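Local coordinates for putative uncharacterized protein (Chaetomium thermophilum, PDB 5IJP) that binds inositol hexakisphosphate through an SPX domain, the part of Vtc4 that probably senses inositol polyphosphates in the control of phosphate homeostasis, at residues V75-I80 with E172-S177; I12-W17 with H70-V75. All coordinates share one frame; numbering follows the deposited sequence.

Interaction 1 and interaction 2 lie in series on the long helix 52-97 and share V75. Their centres are about 14 Å apart. Interaction 1 packs the C-terminal helix 171-190 on it; interaction 2 ties down the loop between helices 3-9 and 22-30. K76, one residue past V75, joins them: K76 NZ lies 3.4 Å from Y15 OH, a weak hydrogen bond, and K76 CD lies 3.8 Å from E14 OE2. The inositol hexakisphosphate pocket includes M1 to Q5, Y22, K26 and K30 from the N-terminal hairpin region, and K147 and M151 from helix 110-151. None of the segments adds a residue to that pocket, but loop 12-17 connects two helices that do.

Interaction 1: residues V75-I80 with E172-S177; sequences VKAMEI and ENYDAS
A77 and Y174 mark the closest backbone approach, with their CA atoms 6.9 Å apart on two helices that run in the same general direction. This is helix-to-helix packing in the helical bundle of the SPX domain. The 75-80 segment belongs to the long helix 52-97, and the 172-177 segment lies near the start of the C-terminal helix 171-190. The contact is buried and wholly apolar between side chains; no hydrogen bond crosses it.

Y174 carries the contact. Its CG is anti to the backbone N (chi1 175°), which extends the ring across the gap to the other helix. The A77 methyl sits over one face of this ring. A77 CB is 3.9 Å from the ring centroid of Y174 and 20° off the ring normal, a CH-pi contact. It is displaced toward the rim, on the CD1 and CE1 side. The small methyl lets the flat ring lie close to the helix.

I80 meets the same ring differently. It comes to the edge, near the ring plane, with I80 CG2 3.7 Å from Y174 CE1. I80 CD1 lies 4.0 Å from Y174 OH. A77 thus lies over part of one face, while I80, about one turn further on, meets the edge.

Helix 110-151 adds further packing: V127 and L130 touch Y174, and L130 touches A77. On helix 52-97, S81 OG donates a hydrogen bond to A77 O, and S81 also packs against Y174 and S177. S177 faces the long helix but its hydroxyl turns back to its own helix. S177 OG lies 2.8 Å from N173 O, which also accepts from S177 N; the two donors arrive from opposite faces of the carbonyl plane.

Interaction 2: residues I12-W17 with H70-V75; sequences IREYQW and HAKQQV
K72 reaches from helix 52-97 to E14 and Y15 in the loop 12-17. The polar part is at its tip. K72 NZ forms a salt bridge with E14 OE2 at 3.2 Å, meeting that oxygen nearly along its C-O axis. The same ammonium makes a weak hydrogen bond to the backbone E14 O at 3.3 Å. One lysine therefore holds both the side chain and the backbone of E14. The carboxylate is brought round to it by a bend in the E14 chain (chi2 64°).

The apolar part uses the lysine's methylenes. K72 CG lies 3.8 Å from Y15 CD1, in the plane of the ring at its edge, and the two side chains cross at about a right angle. E14 CG sits over the centre of one ring face, 3.8 Å above the plane of Y15. The tyrosine is thus met on a face by its own loop and at an edge by the helix. With K72 cut back to an alanine, the E14 carboxylate would probably lose its charged mate, and a gap is likely to open beside the Y15 ring edge.

The loop connects helices 3-9 and 22-30, in the SPX N-terminal region. Y15 also stacks on F133 and touches L130, both of helix 110-151, so its ring has contacts with that helix as well as with K72 of helix 52-97.

Interaction 1: residues V75-I80 with E172-S177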
loop_
_atom_site.group_PDB
_atom_site.type_symbol
_atom_site.label_atom_id
_atom_site.label_comp_id
_atom_site.label_asym_id
_atom_site.label_seq_id
_atom_site.Cartn_x
_atom_site.Cartn_y
_atom_site.Cartn_z
ATOM N N VAL A 75 6.640 6.512 4.411
ATOM C CA VAL A 75 7.602 7.430 3.782
ATOM C C VAL A 75 6.949 8.241 2.654
ATOM O O VAL A 75 7.064 9.468 2.648
ATOM C CB VAL A 75 8.910 6.708 3.325
ATOM C CG1 VAL A 75 9.896 7.681 2.678
ATOM C CG2 VAL A 75 9.578 5.977 4.486
ATOM N N LYS A 76 6.237 7.560 1.734
ATOM C CA LYS A 76 5.576 8.191 0.593
ATOM C C LYS A 76 4.420 9.119 0.991
ATOM O O LYS A 76 4.359 10.238 0.479
ATOM C CB LYS A 76 5.129 7.142 -0.440
ATOM C CG LYS A 76 4.887 7.714 -1.837
ATOM C CD LYS A 76 6.173 7.841 -2.667
ATOM C CE LYS A 76 6.153 9.037 -3.593
ATOM N NZ LYS A 76 5.192 8.874 -4.718
ATOM N N ALA A 77 3.526 8.673 1.903
ATOM C CA ALA A 77 2.378 9.462 2.374
ATOM C C ALA A 77 2.800 10.736 3.102
ATOM O O ALA A 77 2.181 11.783 2.902
ATOM C CB ALA A 77 1.487 8.620 3.270
ATOM N N MET A 78 3.857 10.648 3.932
ATOM C CA MET A 78 4.404 11.775 4.687
ATOM C C MET A 78 5.075 12.790 3.771
ATOM O O MET A 78 5.005 13.990 4.042
ATOM C CB MET A 78 5.368 11.286 5.766
ATOM C CG MET A 78 4.670 10.920 7.058
ATOM S SD MET A 78 5.729 10.052 8.241
ATOM C CE MET A 78 7.028 11.237 8.451
ATOM N N GLU A 79 5.705 12.309 2.677
ATOM C CA GLU A 79 6.339 13.148 1.657
ATOM C C GLU A 79 5.255 13.897 0.881
ATOM O O GLU A 79 5.448 15.064 0.543
ATOM C CB GLU A 79 7.202 12.304 0.707
ATOM C CG GLU A 79 8.608 12.057 1.230
ATOM C CD GLU A 79 9.403 10.945 0.568
ATOM O OE1 GLU A 79 8.832 10.195 -0.258
ATOM O OE2 GLU A 79 10.603 10.809 0.898
ATOM N N ILE A 80 4.101 13.229 0.639
ATOM C CA ILE A 80 2.925 13.791 -0.032
ATOM C C ILE A 80 2.294 14.870 0.870
ATOM O O ILE A 80 1.967 15.949 0.377
ATOM C CB ILE A 80 1.929 12.672 -0.472
ATOM C CG1 ILE A 80 2.483 11.895 -1.691
ATOM C CG2 ILE A 80 0.533 13.230 -0.782
ATOM C CD1 ILE A 80 1.921 10.472 -1.891
ATOM N N GLU A 172 -4.931 9.632 9.677
ATOM C CA GLU A 172 -5.953 10.642 9.975
ATOM C C GLU A 172 -5.566 12.018 9.410
ATOM O O GLU A 172 -6.412 12.694 8.818
ATOM C CB GLU A 172 -6.219 10.723 11.487
ATOM C CG GLU A 172 -7.539 11.387 11.843
ATOM C CD GLU A 172 -7.687 11.748 13.307
ATOM O OE1 GLU A 172 -8.474 11.071 14.008
ATOM O OE2 GLU A 172 -7.022 12.711 13.754
ATOM N N ASN A 173 -4.291 12.415 9.582
ATOM C CA ASN A 173 -3.753 13.691 9.101
ATOM C C ASN A 173 -3.530 13.679 7.585
ATOM O O ASN A 173 -3.655 14.725 6.946
ATOM C CB ASN A 173 -2.459 14.052 9.838
ATOM C CG ASN A 173 -2.597 14.099 11.343
ATOM O OD1 ASN A 173 -2.208 13.166 12.055
ATOM N ND2 ASN A 173 -3.155 15.185 11.862
ATOM N N TYR A 174 -3.202 12.500 7.017
ATOM C CA TYR A 174 -2.966 12.307 5.585
ATOM C C TYR A 174 -4.261 12.415 4.781
ATOM O O TYR A 174 -4.259 13.053 3.730
ATOM C CB TYR A 174 -2.247 10.968 5.309
ATOM C CG TYR A 174 -2.088 10.644 3.838
ATOM C CD1 TYR A 174 -1.123 11.280 3.062
ATOM C CD2 TYR A 174 -2.901 9.696 3.221
ATOM C CE1 TYR A 174 -0.982 10.993 1.706
ATOM C CE2 TYR A 174 -2.771 9.406 1.864
ATOM C CZ TYR A 174 -1.808 10.054 1.111
ATOM O OH TYR A 174 -1.673 9.769 -0.226
ATOM N N ASP A 175 -5.354 11.781 5.264
ATOM C CA ASP A 175 -6.666 11.806 4.609
ATOM C C ASP A 175 -7.222 13.227 4.513
ATOM O O ASP A 175 -7.797 13.580 3.483
ATOM C CB ASP A 175 -7.661 10.866 5.313
ATOM C CG ASP A 175 -7.396 9.382 5.118
ATOM O OD1 ASP A 175 -6.936 8.995 4.018
ATOM O OD2 ASP A 175 -7.691 8.601 6.047
ATOM N N ALA A 176 -7.006 14.048 5.563
ATOM C CA ALA A 176 -7.420 15.452 5.622
ATOM C C ALA A 176 -6.622 16.294 4.620
ATOM O O ALA A 176 -7.179 17.219 4.026
ATOM C CB ALA A 176 -7.229 15.994 7.030
ATOM N N SER A 177 -5.327 15.955 4.421
ATOM C CA SER A 177 -4.423 16.621 3.479
ATOM C C SER A 177 -4.857 16.366 2.029
ATOM O O SER A 177 -4.785 17.282 1.208
ATOM C CB SER A 177 -2.985 16.154 3.693
ATOM O OG SER A 177 -2.535 16.426 5.010
#

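Interaction 2: residues I12-W17 with H70-V75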
loop_
_atom_site.group_PDB
_atom_site.type_symbol
_atom_site.label_atom_id
_atom_site.label_comp_id
_atom_site.label_asym_id
_atom_site.label_seq_id
_atom_site.Cartn_x
_atom_site.Cartn_y
_atom_site.Cartn_z
ATOM N N ILE A 12 5.512 -0.490 -10.031
ATOM C CA ILE A 12 6.026 0.857 -10.292
ATOM C C ILE A 12 7.467 0.872 -9.770
ATOM O O ILE A 12 7.714 0.401 -8.657
ATOM C CB ILE A 12 5.146 1.959 -9.621
ATOM C CG1 ILE A 12 3.643 1.775 -9.941
ATOM C CG2 ILE A 12 5.621 3.369 -10.009
ATOM C CD1 ILE A 12 2.692 2.149 -8.793
ATOM N N ARG A 13 8.412 1.408 -10.571
ATOM C CA ARG A 13 9.844 1.503 -10.239
ATOM C C ARG A 13 10.121 2.252 -8.922
ATOM O O ARG A 13 11.138 1.993 -8.275
ATOM C CB ARG A 13 10.637 2.124 -11.400
ATOM C CG ARG A 13 10.696 1.256 -12.656
ATOM C CD ARG A 13 12.045 0.587 -12.835
ATOM N NE ARG A 13 12.153 -0.066 -14.141
ATOM C CZ ARG A 13 11.890 -1.350 -14.367
ATOM N NH1 ARG A 13 11.503 -2.141 -13.373
ATOM N NH2 ARG A 13 12.016 -1.854 -15.587
ATOM N N GLU A 14 9.203 3.159 -8.528
ATOM C CA GLU A 14 9.241 3.948 -7.293
ATOM C C GLU A 14 9.092 3.037 -6.056
ATOM O O GLU A 14 9.767 3.261 -5.048
ATOM C CB GLU A 14 8.137 5.033 -7.343
ATOM C CG GLU A 14 7.816 5.752 -6.036
ATOM C CD GLU A 14 8.921 6.597 -5.434
ATOM O OE1 GLU A 14 9.372 7.558 -6.099
ATOM O OE2 GLU A 14 9.307 6.324 -4.273
ATOM N N TYR A 15 8.221 2.011 -6.147
ATOM C CA TYR A 15 7.940 1.061 -5.063
ATOM C C TYR A 15 8.504 -0.354 -5.336
ATOM O O TYR A 15 8.306 -1.247 -4.514
ATOM C CB TYR A 15 6.418 0.976 -4.802
ATOM C CG TYR A 15 5.697 2.303 -4.692
ATOM C CD1 TYR A 15 5.569 2.951 -3.468
ATOM C CD2 TYR A 15 5.084 2.879 -5.802
ATOM C CE1 TYR A 15 4.888 4.164 -3.357
ATOM C CE2 TYR A 15 4.404 4.092 -5.705
ATOM C CZ TYR A 15 4.306 4.730 -4.480
ATOM O OH TYR A 15 3.630 5.923 -4.382
ATOM N N GLN A 16 9.211 -0.537 -6.479
ATOM C CA GLN A 16 9.801 -1.778 -7.020
ATOM C C GLN A 16 10.285 -2.821 -5.986
ATOM O O GLN A 16 9.933 -3.996 -6.116
ATOM C CB GLN A 16 10.949 -1.445 -7.993
ATOM C CG GLN A 16 11.196 -2.525 -9.053
ATOM C CD GLN A 16 12.430 -2.302 -9.905
ATOM O OE1 GLN A 16 13.040 -1.225 -9.921
ATOM N NE2 GLN A 16 12.814 -3.324 -10.654
ATOM N N TRP A 17 11.096 -2.407 -4.995
ATOM C CA TRP A 17 11.663 -3.309 -3.980
ATOM C C TRP A 17 10.832 -3.421 -2.687
ATOM O O TRP A 17 11.314 -3.999 -1.708
ATOM C CB TRP A 17 13.103 -2.879 -3.641
ATOM C CG TRP A 17 14.071 -2.982 -4.780
ATOM C CD1 TRP A 17 14.399 -1.999 -5.667
ATOM C CD2 TRP A 17 14.875 -4.118 -5.123
ATOM N NE1 TRP A 17 15.347 -2.456 -6.552
ATOM C CE2 TRP A 17 15.657 -3.755 -6.243
ATOM C CE3 TRP A 17 15.007 -5.415 -4.598
ATOM C CZ2 TRP A 17 16.556 -4.643 -6.848
ATOM C CZ3 TRP A 17 15.898 -6.293 -5.196
ATOM C CH2 TRP A 17 16.660 -5.906 -6.307
ATOM N N HIS A 70 4.381 -1.445 4.978
ATOM C CA HIS A 70 3.970 -0.388 5.907
ATOM C C HIS A 70 5.003 0.735 6.053
ATOM O O HIS A 70 4.613 1.883 6.279
ATOM C CB HIS A 70 3.584 -0.974 7.276
ATOM C CG HIS A 70 2.293 -1.742 7.286
ATOM N ND1 HIS A 70 1.865 -2.409 8.421
ATOM C CD2 HIS A 70 1.376 -1.924 6.304
ATOM C CE1 HIS A 70 0.711 -2.969 8.096
ATOM N NE2 HIS A 70 0.377 -2.706 6.833
ATOM N N ALA A 71 6.308 0.413 5.906
ATOM C CA ALA A 71 7.392 1.395 5.972
ATOM C C ALA A 71 7.372 2.281 4.724
ATOM O O ALA A 71 7.461 3.500 4.858
ATOM C CB ALA A 71 8.739 0.702 6.109
ATOM N N LYS A 72 7.216 1.675 3.522
ATOM C CA LYS A 72 7.146 2.394 2.243
ATOM C C LYS A 72 5.869 3.239 2.149
ATOM O O LYS A 72 5.909 4.341 1.596
ATOM C CB LYS A 72 7.267 1.422 1.053
ATOM C CG LYS A 72 7.427 2.094 -0.320
ATOM C CD LYS A 72 8.809 2.714 -0.535
ATOM C CE LYS A 72 8.818 3.658 -1.710
ATOM N NZ LYS A 72 10.170 4.225 -1.948
ATOM N N GLN A 73 4.750 2.729 2.712
ATOM C CA GLN A 73 3.457 3.420 2.758
ATOM C C GLN A 73 3.561 4.694 3.600
ATOM O O GLN A 73 2.931 5.693 3.266
ATOM C CB GLN A 73 2.368 2.502 3.336
ATOM C CG GLN A 73 1.765 1.528 2.325
ATOM C CD GLN A 73 0.677 0.643 2.900
ATOM O OE1 GLN A 73 0.229 0.796 4.043
ATOM N NE2 GLN A 73 0.214 -0.305 2.102
ATOM N N GLN A 74 4.375 4.655 4.676
ATOM C CA GLN A 74 4.606 5.771 5.589
ATOM C C GLN A 74 5.455 6.874 4.955
ATOM O O GLN A 74 5.046 8.035 4.985
ATOM C CB GLN A 74 5.244 5.274 6.900
ATOM C CG GLN A 74 5.387 6.356 7.966
ATOM C CD GLN A 74 5.804 5.792 9.292
ATOM O OE1 GLN A 74 5.038 5.096 9.965
ATOM N NE2 GLN A 74 7.022 6.098 9.706
ATOM N N VAL A 75 6.640 6.512 4.411
ATOM C CA VAL A 75 7.602 7.430 3.782
ATOM C C VAL A 75 6.949 8.241 2.654
ATOM O O VAL A 75 7.064 9.468 2.648
ATOM C CB VAL A 75 8.910 6.708 3.325
ATOM C CG1 VAL A 75 9.896 7.681 2.678
ATOM C CG2 VAL A 75 9.578 5.977 4.486
#